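Local coordinates for endoglucanase (PDB 5NRM), which probably hydrolyses internal beta-1,4-glucosidic bonds of cellulose through its catalytic part, while this chain is a scaffoldin type I cohesin domain that binds an enzyme-borne dockerin, at residues T1-S6 with T127-K132; V19-L24 with F94-F99; T38-A43 with S114-P119. One frame throughout, in Å; residues are numbered along the deposited sequence.

Interaction 1: residues T1-S6 with T127-K132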
loop_
_atom_site.group_PDB
_atom_site.type_symbol
_atom_site.label_atom_id
_atom_site.label_comp_id
_atom_site.label_asym_id
_atom_site.label_seq_id
_atom_site.Cartn_x
_atom_site.Cartn_y
_atom_site.Cartn_z
ATOM N N THR A 1 -14.747 -7.399 15.923
ATOM C CA THR A 1 -15.097 -6.427 14.829
ATOM C C THR A 1 -14.347 -6.773 13.522
ATOM O O THR A 1 -13.111 -6.903 13.541
ATOM C CB THR A 1 -14.761 -4.953 15.269
ATOM O OG1 THR A 1 -15.469 -4.648 16.488
ATOM C CG2 THR A 1 -15.075 -3.929 14.184
ATOM N N GLY A 2 -15.053 -6.854 12.375
ATOM C CA GLY A 2 -14.408 -7.244 11.091
ATOM C C GLY A 2 -13.491 -6.156 10.485
ATOM O O GLY A 2 -13.780 -4.960 10.596
ATOM N N PHE A 3 -12.391 -6.570 9.901
ATOM C CA PHE A 3 -11.409 -5.675 9.306
ATOM C C PHE A 3 -11.813 -5.347 7.863
ATOM O O PHE A 3 -12.064 -6.245 7.052
ATOM C CB PHE A 3 -10.037 -6.304 9.332
ATOM C CG PHE A 3 -8.923 -5.456 8.752
ATOM C CD1 PHE A 3 -8.673 -4.182 9.232
ATOM C CD2 PHE A 3 -8.096 -5.944 7.802
ATOM C CE1 PHE A 3 -7.633 -3.432 8.727
ATOM C CE2 PHE A 3 -7.053 -5.242 7.310
ATOM C CZ PHE A 3 -6.850 -3.918 7.710
ATOM N N ASN A 4 -11.834 -4.051 7.530
ATOM C CA ASN A 4 -12.344 -3.526 6.254
ATOM C C ASN A 4 -11.383 -2.527 5.660
ATOM O O ASN A 4 -10.871 -1.674 6.374
ATOM C CB ASN A 4 -13.678 -2.793 6.453
ATOM C CG ASN A 4 -14.845 -3.742 6.626
ATOM O OD1 ASN A 4 -15.527 -4.077 5.662
ATOM N ND2 ASN A 4 -15.031 -4.247 7.837
ATOM N N LEU A 5 -11.139 -2.692 4.384
ATOM C CA LEU A 5 -10.476 -1.702 3.522
ATOM C C LEU A 5 -11.533 -1.152 2.593
ATOM O O LEU A 5 -12.120 -1.891 1.794
ATOM C CB LEU A 5 -9.365 -2.413 2.751
ATOM C CG LEU A 5 -8.738 -1.676 1.585
ATOM C CD1 LEU A 5 -8.133 -0.323 2.071
ATOM C CD2 LEU A 5 -7.712 -2.459 0.767
ATOM N N SER A 6 -11.791 0.162 2.656
ATOM C CA SER A 6 -12.830 0.777 1.872
ATOM C C SER A 6 -12.397 2.053 1.217
ATOM O O SER A 6 -11.513 2.801 1.697
ATOM C CB SER A 6 -14.070 1.028 2.698
ATOM O OG SER A 6 -13.825 1.984 3.727
ATOM N N THR A 127 1.468 -11.152 11.184
ATOM C CA THR A 127 0.458 -12.100 10.735
ATOM C C THR A 127 -0.480 -11.417 9.757
ATOM O O THR A 127 -0.902 -10.280 9.970
ATOM C CB THR A 127 -0.375 -12.606 11.904
ATOM O OG1 THR A 127 0.548 -13.274 12.764
ATOM C CG2 THR A 127 -1.425 -13.668 11.483
ATOM N N PRO A 128 -0.805 -12.072 8.625
ATOM C CA PRO A 128 -1.740 -11.480 7.705
ATOM C C PRO A 128 -3.135 -11.299 8.307
ATOM O O PRO A 128 -3.588 -12.169 9.042
ATOM C CB PRO A 128 -1.786 -12.478 6.549
ATOM C CG PRO A 128 -0.642 -13.323 6.733
ATOM C CD PRO A 128 -0.409 -13.418 8.210
ATOM N N VAL A 129 -3.705 -10.146 7.987
ATOM C CA VAL A 129 -5.054 -9.761 8.392
ATOM C C VAL A 129 -5.865 -9.622 7.117
ATOM O O VAL A 129 -5.517 -8.750 6.303
ATOM C CB VAL A 129 -5.118 -8.386 9.080
ATOM C CG1 VAL A 129 -6.519 -8.227 9.711
ATOM C CG2 VAL A 129 -4.021 -8.232 10.089
ATOM N N VAL A 130 -6.884 -10.441 6.933
ATOM C CA VAL A 130 -7.601 -10.406 5.668
ATOM C C VAL A 130 -8.638 -9.236 5.754
ATOM O O VAL A 130 -9.441 -9.218 6.672
ATOM C CB VAL A 130 -8.349 -11.694 5.433
ATOM C CG1 VAL A 130 -9.062 -11.643 4.099
ATOM C CG2 VAL A 130 -7.474 -12.948 5.577
ATOM N N ALA A 131 -8.646 -8.308 4.776
ATOM C CA ALA A 131 -9.577 -7.193 4.747
ATOM C C ALA A 131 -10.798 -7.514 3.837
ATOM O O ALA A 131 -10.636 -8.081 2.731
ATOM C CB ALA A 131 -8.871 -5.952 4.222
ATOM N N LYS A 132 -11.982 -7.187 4.328
ATOM C CA LYS A 132 -13.196 -7.080 3.443
ATOM C C LYS A 132 -13.030 -5.783 2.640
ATOM O O LYS A 132 -12.808 -4.747 3.221
ATOM C CB LYS A 132 -14.500 -7.045 4.261
ATOM C CG LYS A 132 -15.814 -6.796 3.471
ATOM C CD LYS A 132 -16.623 -8.019 3.118
ATOM C CE LYS A 132 -17.573 -7.739 1.945
ATOM N NZ LYS A 132 -16.831 -7.422 0.664
HETATM O O HOH W 1 -14.903 -2.797 3.264
#
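In the jelly-roll beta sandwich of this cohesin domain the first and last strands run parallel, and the contact of T1-S6 with T127-K132 is where that pairing begins. Two backbone hydrogen bonds start it, one on either side of N4. K132 N donates to F3 O over 2.9 Å at a nearly straight 166°, in the plane of the carbonyl. K132 O in turn accepts from L5 N, also at 2.9 Å, so that N4 and K132 form the parallel bridge between the two bonds. The CA-H groups of A131 and N4 point at F3 O and K132 O respectively and add weaker contacts to the same two carbonyls.

The apolar part is centred on F3. With CG anti to the backbone N (chi1 -179°), its ring reaches along the approaching chain: CD2 meets V129 CG1 at 3.4 Å, the valine crossing the phenylalanine at about a right angle, while CE2 rests on A131 CB at 3.7 Å. V130 O lies at the ring edge, near its plane. A131 CB also touches L5 CB, and F121 joins the group with its ring edge-to-face to F3. Further along the loop, P128 packs on I14 of the bound dockerin chain, so this segment runs from the partner's surface into the sheet.

On the polar face, N4 and K132 lie side by side, with N4 OD1 3.4 Å from K132 CB. N4 ND2 makes a weak hydrogen bond to G2 O. Water 1 lies 2.8 Å from N4 OD1 and 2.9 Å from K132 O, in place to donate to either.

Interaction 2: residues V19-L24 with F94-F99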
loop_
_atom_site.group_PDB
_atom_site.type_symbol
_atom_site.label_atom_id
_atom_site.label_comp_id
_atom_site.label_asym_id
_atom_site.label_seq_id
_atom_site.Cartn_x
_atom_site.Cartn_y
_atom_site.Cartn_z
ATOM N N VAL A 19 -10.923 14.953 -3.449
ATOM C CA VAL A 19 -10.151 14.034 -2.607
ATOM C C VAL A 19 -11.012 12.803 -2.389
ATOM O O VAL A 19 -12.220 12.880 -2.045
ATOM C CB VAL A 19 -9.752 14.681 -1.263
ATOM C CG1 VAL A 19 -8.921 13.725 -0.422
ATOM C CG2 VAL A 19 -8.990 15.958 -1.557
ATOM N N VAL A 20 -10.405 11.628 -2.553
ATOM C CA VAL A 20 -11.068 10.313 -2.342
ATOM C C VAL A 20 -10.343 9.580 -1.212
ATOM O O VAL A 20 -9.178 9.191 -1.409
ATOM C CB VAL A 20 -11.018 9.460 -3.612
ATOM C CG1 VAL A 20 -11.722 8.141 -3.330
ATOM C CG2 VAL A 20 -11.724 10.189 -4.781
ATOM N N PRO A 21 -10.968 9.529 -0.046
ATOM C CA PRO A 21 -10.335 8.840 1.100
ATOM C C PRO A 21 -10.423 7.325 0.914
ATOM O O PRO A 21 -11.419 6.748 0.433
ATOM C CB PRO A 21 -11.137 9.357 2.294
ATOM C CG PRO A 21 -11.768 10.640 1.837
ATOM C CD PRO A 21 -12.086 10.388 0.416
ATOM N N VAL A 22 -9.330 6.663 1.337
ATOM C CA VAL A 22 -9.230 5.199 1.497
ATOM C C VAL A 22 -9.065 4.917 2.970
ATOM O O VAL A 22 -8.202 5.519 3.641
ATOM C CB VAL A 22 -8.002 4.661 0.718
ATOM C CG1 VAL A 22 -7.898 3.160 0.885
ATOM C CG2 VAL A 22 -8.025 5.048 -0.748
ATOM N N LYS A 23 -9.933 4.073 3.501
ATOM C CA LYS A 23 -10.074 3.938 4.966
ATOM C C LYS A 23 -9.854 2.483 5.395
ATOM O O LYS A 23 -10.062 1.538 4.599
ATOM C CB LYS A 23 -11.450 4.353 5.388
ATOM C CG LYS A 23 -11.751 5.814 5.105
ATOM C CD LYS A 23 -13.204 6.169 5.408
ATOM C CE LYS A 23 -13.242 6.727 6.784
ATOM N NZ LYS A 23 -14.609 7.092 7.121
ATOM N N LEU A 24 -9.446 2.345 6.669
ATOM C CA LEU A 24 -9.399 1.066 7.376
ATOM C C LEU A 24 -10.357 1.153 8.515
ATOM O O LEU A 24 -10.488 2.187 9.209
ATOM C CB LEU A 24 -8.014 0.793 7.893
ATOM C CG LEU A 24 -6.926 0.730 6.876
ATOM C CD1 LEU A 24 -5.616 0.358 7.566
ATOM C CD2 LEU A 24 -7.220 -0.264 5.739
ATOM N N PHE A 94 -6.732 6.163 5.837
ATOM C CA PHE A 94 -5.375 5.653 5.566
ATOM C C PHE A 94 -4.656 6.367 4.429
ATOM O O PHE A 94 -3.443 6.529 4.461
ATOM C CB PHE A 94 -5.497 4.128 5.229
ATOM C CG PHE A 94 -4.166 3.452 4.916
ATOM C CD1 PHE A 94 -3.277 3.108 5.941
ATOM C CD2 PHE A 94 -3.857 3.107 3.661
ATOM C CE1 PHE A 94 -2.103 2.450 5.602
ATOM C CE2 PHE A 94 -2.665 2.492 3.321
ATOM C CZ PHE A 94 -1.813 2.112 4.293
ATOM N N ALA A 95 -5.371 6.742 3.374
ATOM C CA ALA A 95 -4.799 7.532 2.265
ATOM C C ALA A 95 -5.834 8.495 1.753
ATOM O O ALA A 95 -7.024 8.151 1.691
ATOM C CB ALA A 95 -4.332 6.652 1.130
ATOM N N ASN A 96 -5.382 9.669 1.330
ATOM C CA ASN A 96 -6.217 10.661 0.581
ATOM C C ASN A 96 -5.685 10.741 -0.832
ATOM O O ASN A 96 -4.512 11.140 -0.997
ATOM C CB ASN A 96 -6.147 12.011 1.299
ATOM C CG ASN A 96 -6.834 11.946 2.657
ATOM O OD1 ASN A 96 -6.164 12.150 3.754
ATOM N ND2 ASN A 96 -8.105 11.683 2.633
ATOM N N LEU A 97 -6.525 10.427 -1.811
ATOM C CA LEU A 97 -6.141 10.422 -3.173
ATOM C C LEU A 97 -6.669 11.729 -3.775
ATOM O O LEU A 97 -7.864 11.963 -3.757
ATOM C CB LEU A 97 -6.696 9.197 -3.862
ATOM C CG LEU A 97 -6.357 7.842 -3.239
ATOM C CD1 LEU A 97 -7.077 6.760 -4.080
ATOM C CD2 LEU A 97 -4.840 7.634 -3.125
ATOM N N ASN A 98 -5.781 12.500 -4.347
ATOM C CA ASN A 98 -6.140 13.804 -4.938
ATOM C C ASN A 98 -6.169 13.761 -6.459
ATOM O O ASN A 98 -5.177 13.438 -7.100
ATOM C CB ASN A 98 -5.135 14.858 -4.478
ATOM C CG ASN A 98 -4.993 14.897 -2.988
ATOM O OD1 ASN A 98 -5.993 15.121 -2.316
ATOM N ND2 ASN A 98 -3.761 14.777 -2.475
ATOM N N PHE A 99 -7.353 13.960 -7.028
ATOM C CA PHE A 99 -7.566 14.019 -8.452
ATOM C C PHE A 99 -8.066 15.397 -8.898
ATOM O O PHE A 99 -8.724 16.095 -8.152
ATOM C CB PHE A 99 -8.675 13.007 -8.803
ATOM C CG PHE A 99 -8.324 11.573 -8.482
ATOM C CD1 PHE A 99 -7.516 10.821 -9.335
ATOM C CD2 PHE A 99 -8.782 11.013 -7.285
ATOM C CE1 PHE A 99 -7.276 9.473 -9.009
ATOM C CE2 PHE A 99 -8.557 9.700 -6.989
ATOM C CZ PHE A 99 -7.747 8.950 -7.834
#
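Strands 17-25 and 92-101 of the cohesin sandwich pair antiparallel here, V19-L24 against F94-F99, and the two faces of the ribbon differ sharply. The inner face, bearing V20, V22, A95 and L97, is closely filled. V22 CG2 meets L97 CD1 at 3.9 Å, the two side chains crossing obliquely, and V22 CB lies beside A95 CB, 4.2 Å away. At one end V20 CG2 reaches F99 CE2, also at 3.9 Å. At the other, L24 and F94 lie alongside each other and point the same way.

The outer face carries V19, P21, N96 and N98 and is looser and partly exposed. N96, with CG beside its backbone N, leans across the ribbon: its CB lies 3.7 Å from V19 CG1, and its amide ND2 lies against P21 CB. N98 runs beside V19, bringing OD1 to 3.2 Å from V19 CG2, a contact without a hydrogen bond, while its ND2 is held by S50 and D52.

In the backbone ladder V20 and L97 exchange bonds, that from L97 N coming from above the V20 carbonyl plane, and V22 N donates to A95 O almost straight (171°), nearly along the C=O axis. Beyond it lies a classic beta bulge: F94 and A95 both face V22, whose O is gripped by F94 N at 2.7 Å and A95 N at 3.1 Å. F94, the first bulge residue, has a helix-like psi of -37°, as in classic bulges, and its CB lies 3.4 Å from V22 O.

Strand 4-12 flanks the ribbon beside 17-25, and strand 46-53 flanks it beside 92-101; across the core, F37 of strand 34-41 covers V22, V39 and L74 cover L97, and V76 and F78 of strand 73-79 cover F94.

Interaction 3: residues T38-A43 with S114-P119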
loop_
_atom_site.group_PDB
_atom_site.type_symbol
_atom_site.label_atom_id
_atom_site.label_comp_id
_atom_site.label_asym_id
_atom_site.label_seq_id
_atom_site.Cartn_x
_atom_site.Cartn_y
_atom_site.Cartn_z
ATOM N N THR A 38 -3.015 -2.206 -4.534
ATOM C CA THR A 38 -3.115 -1.447 -5.771
ATOM C C THR A 38 -4.479 -0.782 -5.756
ATOM O O THR A 38 -5.471 -1.387 -5.410
ATOM C CB THR A 38 -3.034 -2.365 -6.970
ATOM O OG1 THR A 38 -1.773 -3.007 -7.018
ATOM C CG2 THR A 38 -3.202 -1.633 -8.318
ATOM N N VAL A 39 -4.514 0.493 -6.201
ATOM C CA VAL A 39 -5.753 1.254 -6.467
ATOM C C VAL A 39 -5.848 1.588 -7.941
ATOM O O VAL A 39 -4.921 2.155 -8.478
ATOM C CB VAL A 39 -5.852 2.549 -5.638
ATOM C CG1 VAL A 39 -7.166 3.268 -5.954
ATOM C CG2 VAL A 39 -5.705 2.286 -4.165
ATOM N N THR A 40 -6.912 1.166 -8.564
ATOM C CA THR A 40 -7.254 1.533 -9.939
ATOM C C THR A 40 -8.276 2.644 -9.899
ATOM O O THR A 40 -9.097 2.736 -8.992
ATOM C CB THR A 40 -7.649 0.361 -10.819
ATOM O OG1 THR A 40 -8.739 -0.301 -10.232
ATOM C CG2 THR A 40 -6.472 -0.574 -10.940
ATOM N N TYR A 41 -8.246 3.484 -10.930
ATOM C CA TYR A 41 -9.221 4.590 -11.063
ATOM C C TYR A 41 -9.537 4.779 -12.510
ATOM O O TYR A 41 -8.704 4.508 -13.417
ATOM C CB TYR A 41 -8.724 5.835 -10.341
ATOM C CG TYR A 41 -7.462 6.398 -10.921
ATOM C CD1 TYR A 41 -7.503 7.359 -11.978
ATOM C CD2 TYR A 41 -6.215 6.001 -10.462
ATOM C CE1 TYR A 41 -6.334 7.827 -12.555
ATOM C CE2 TYR A 41 -5.065 6.470 -11.028
ATOM C CZ TYR A 41 -5.095 7.399 -12.072
ATOM O OH TYR A 41 -3.924 7.865 -12.686
ATOM N N ASP A 42 -10.684 5.389 -12.751
ATOM C CA ASP A 42 -11.108 5.610 -14.161
ATOM C C ASP A 42 -10.384 6.831 -14.724
ATOM O O ASP A 42 -10.758 8.015 -14.483
ATOM C CB ASP A 42 -12.618 5.820 -14.216
ATOM C CG ASP A 42 -13.153 6.029 -15.606
ATOM O OD1 ASP A 42 -12.336 6.183 -16.540
ATOM O OD2 ASP A 42 -14.405 6.022 -15.738
ATOM N N ALA A 43 -9.296 6.543 -15.442
ATOM C CA ALA A 43 -8.438 7.644 -15.914
ATOM C C ALA A 43 -9.104 8.357 -17.073
ATOM O O ALA A 43 -8.618 9.422 -17.436
ATOM C CB ALA A 43 -7.062 7.142 -16.332
ATOM N N SER A 114 -11.101 1.803 -7.172
ATOM C CA SER A 114 -11.265 0.411 -6.691
ATOM C C SER A 114 -9.924 -0.116 -6.199
ATOM O O SER A 114 -8.826 0.232 -6.711
ATOM C CB SER A 114 -11.687 -0.475 -7.837
ATOM O OG SER A 114 -12.838 0.031 -8.444
ATOM N N ILE A 115 -10.016 -1.091 -5.269
ATOM C CA ILE A 115 -8.833 -1.924 -4.992
ATOM C C ILE A 115 -8.715 -2.957 -6.100
ATOM O O ILE A 115 -9.752 -3.491 -6.554
ATOM C CB ILE A 115 -9.017 -2.588 -3.638
ATOM C CG1 ILE A 115 -9.247 -1.586 -2.495
ATOM C CG2 ILE A 115 -7.783 -3.503 -3.335
ATOM C CD1 ILE A 115 -8.183 -0.506 -2.268
ATOM N N SER A 116 -7.497 -3.205 -6.581
ATOM C CA SER A 116 -7.213 -4.144 -7.631
ATOM C C SER A 116 -6.259 -5.257 -7.128
ATOM O O SER A 116 -5.313 -4.956 -6.455
ATOM C CB SER A 116 -6.555 -3.395 -8.819
ATOM O OG SER A 116 -6.254 -4.282 -9.886
ATOM N N GLY A 117 -6.582 -6.508 -7.438
ATOM C CA GLY A 117 -5.760 -7.644 -7.027
ATOM C C GLY A 117 -5.781 -7.858 -5.533
ATOM O O GLY A 117 -6.768 -7.527 -4.854
ATOM N N THR A 118 -4.743 -8.500 -5.007
ATOM C CA THR A 118 -4.757 -8.937 -3.607
ATOM C C THR A 118 -4.111 -7.929 -2.716
ATOM O O THR A 118 -2.936 -7.645 -2.873
ATOM C CB THR A 118 -4.069 -10.344 -3.523
ATOM O OG1 THR A 118 -4.860 -11.325 -4.234
ATOM C CG2 THR A 118 -3.879 -10.787 -2.094
ATOM N N PRO A 119 -4.836 -7.405 -1.740
ATOM C CA PRO A 119 -4.216 -6.544 -0.775
ATOM C C PRO A 119 -3.620 -7.356 0.373
ATOM O O PRO A 119 -4.116 -8.453 0.695
ATOM C CB PRO A 119 -5.371 -5.683 -0.303
ATOM C CG PRO A 119 -6.568 -6.484 -0.432
ATOM C CD PRO A 119 -6.316 -7.487 -1.519
HETATM O O HOH W 2 -4.054 -4.899 -4.029
#
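Strands 38-41 and 114-116 run antiparallel but strongly twisted, their short axes approaching to 4.5 Å with N-to-C directions 129° apart, and only a brief ladder joins them. Within the cohesin jelly roll this places the C-terminal half of strand 34-41 beside the end of strand 110-116, just before the chain turns a corner at G117 and resumes as strand 118-122. T40 and S114 make the well-formed hydrogen-bonded pair: T40 N donates to S114 O over 2.8 Å, nearly along the C=O axis, and S114 N returns a bond to T40 O in the carbonyl plane. Two residues on, S116 N reaches T38 O nearly straight (168°) but from above the carbonyl plane.

V39 and I115 turn inward. I115 sends CD1 to 4.2 Å from V39 CG2, the two side chains crossing obliquely, and the same isoleucine packs on L5, I7, F37 and V133, so this side faces the sandwich interior. The other face is partly exposed and carries two threonines and two serines. S116 CB is touched by both threonine methyls, T40 CG2 at 3.5 Å and T38 CG2 at 3.8 Å. T40 can offer its methyl because its OG1 takes the crowded position between backbone N and carbonyl carbon (chi1 58°), which leaves CG2 beside the N and sets OG1 near S114 CB. T38 has its hydroxyl beside its own N instead, where OG1 is hydrogen-bonded to K75 NZ.

G117, with its positive phi, turns the corner between strand 110-116 and strand 118-122, which pairs with the same strand 34-41 again. The return link between T38 and S116 is made through water 2, which accepts from T38 N at 2.9 Å and donates to S116 O at 2.7 Å.

Overall arrangement
All three contacts lie in one cohesin domain, a jelly-roll sandwich. Along the chain, interaction 1 encloses the other two, since it joins the terminal strands, whereas interactions 2 and 3 interleave. Their centres lie about 17 Å (1 to 2), 16 Å (1 to 3) and 13 Å (2 to 3) apart. Strand 4-12 is the neighbour of 17-25, linking interactions 1 and 2 through a probable hydrogen bond between S6 O and K23 N. L5 packs on both V22 and I115, and F99 meets Y41, so one apolar interior serves all three. Together they tie distant stretches of sequence into the compact module that receives the dockerin.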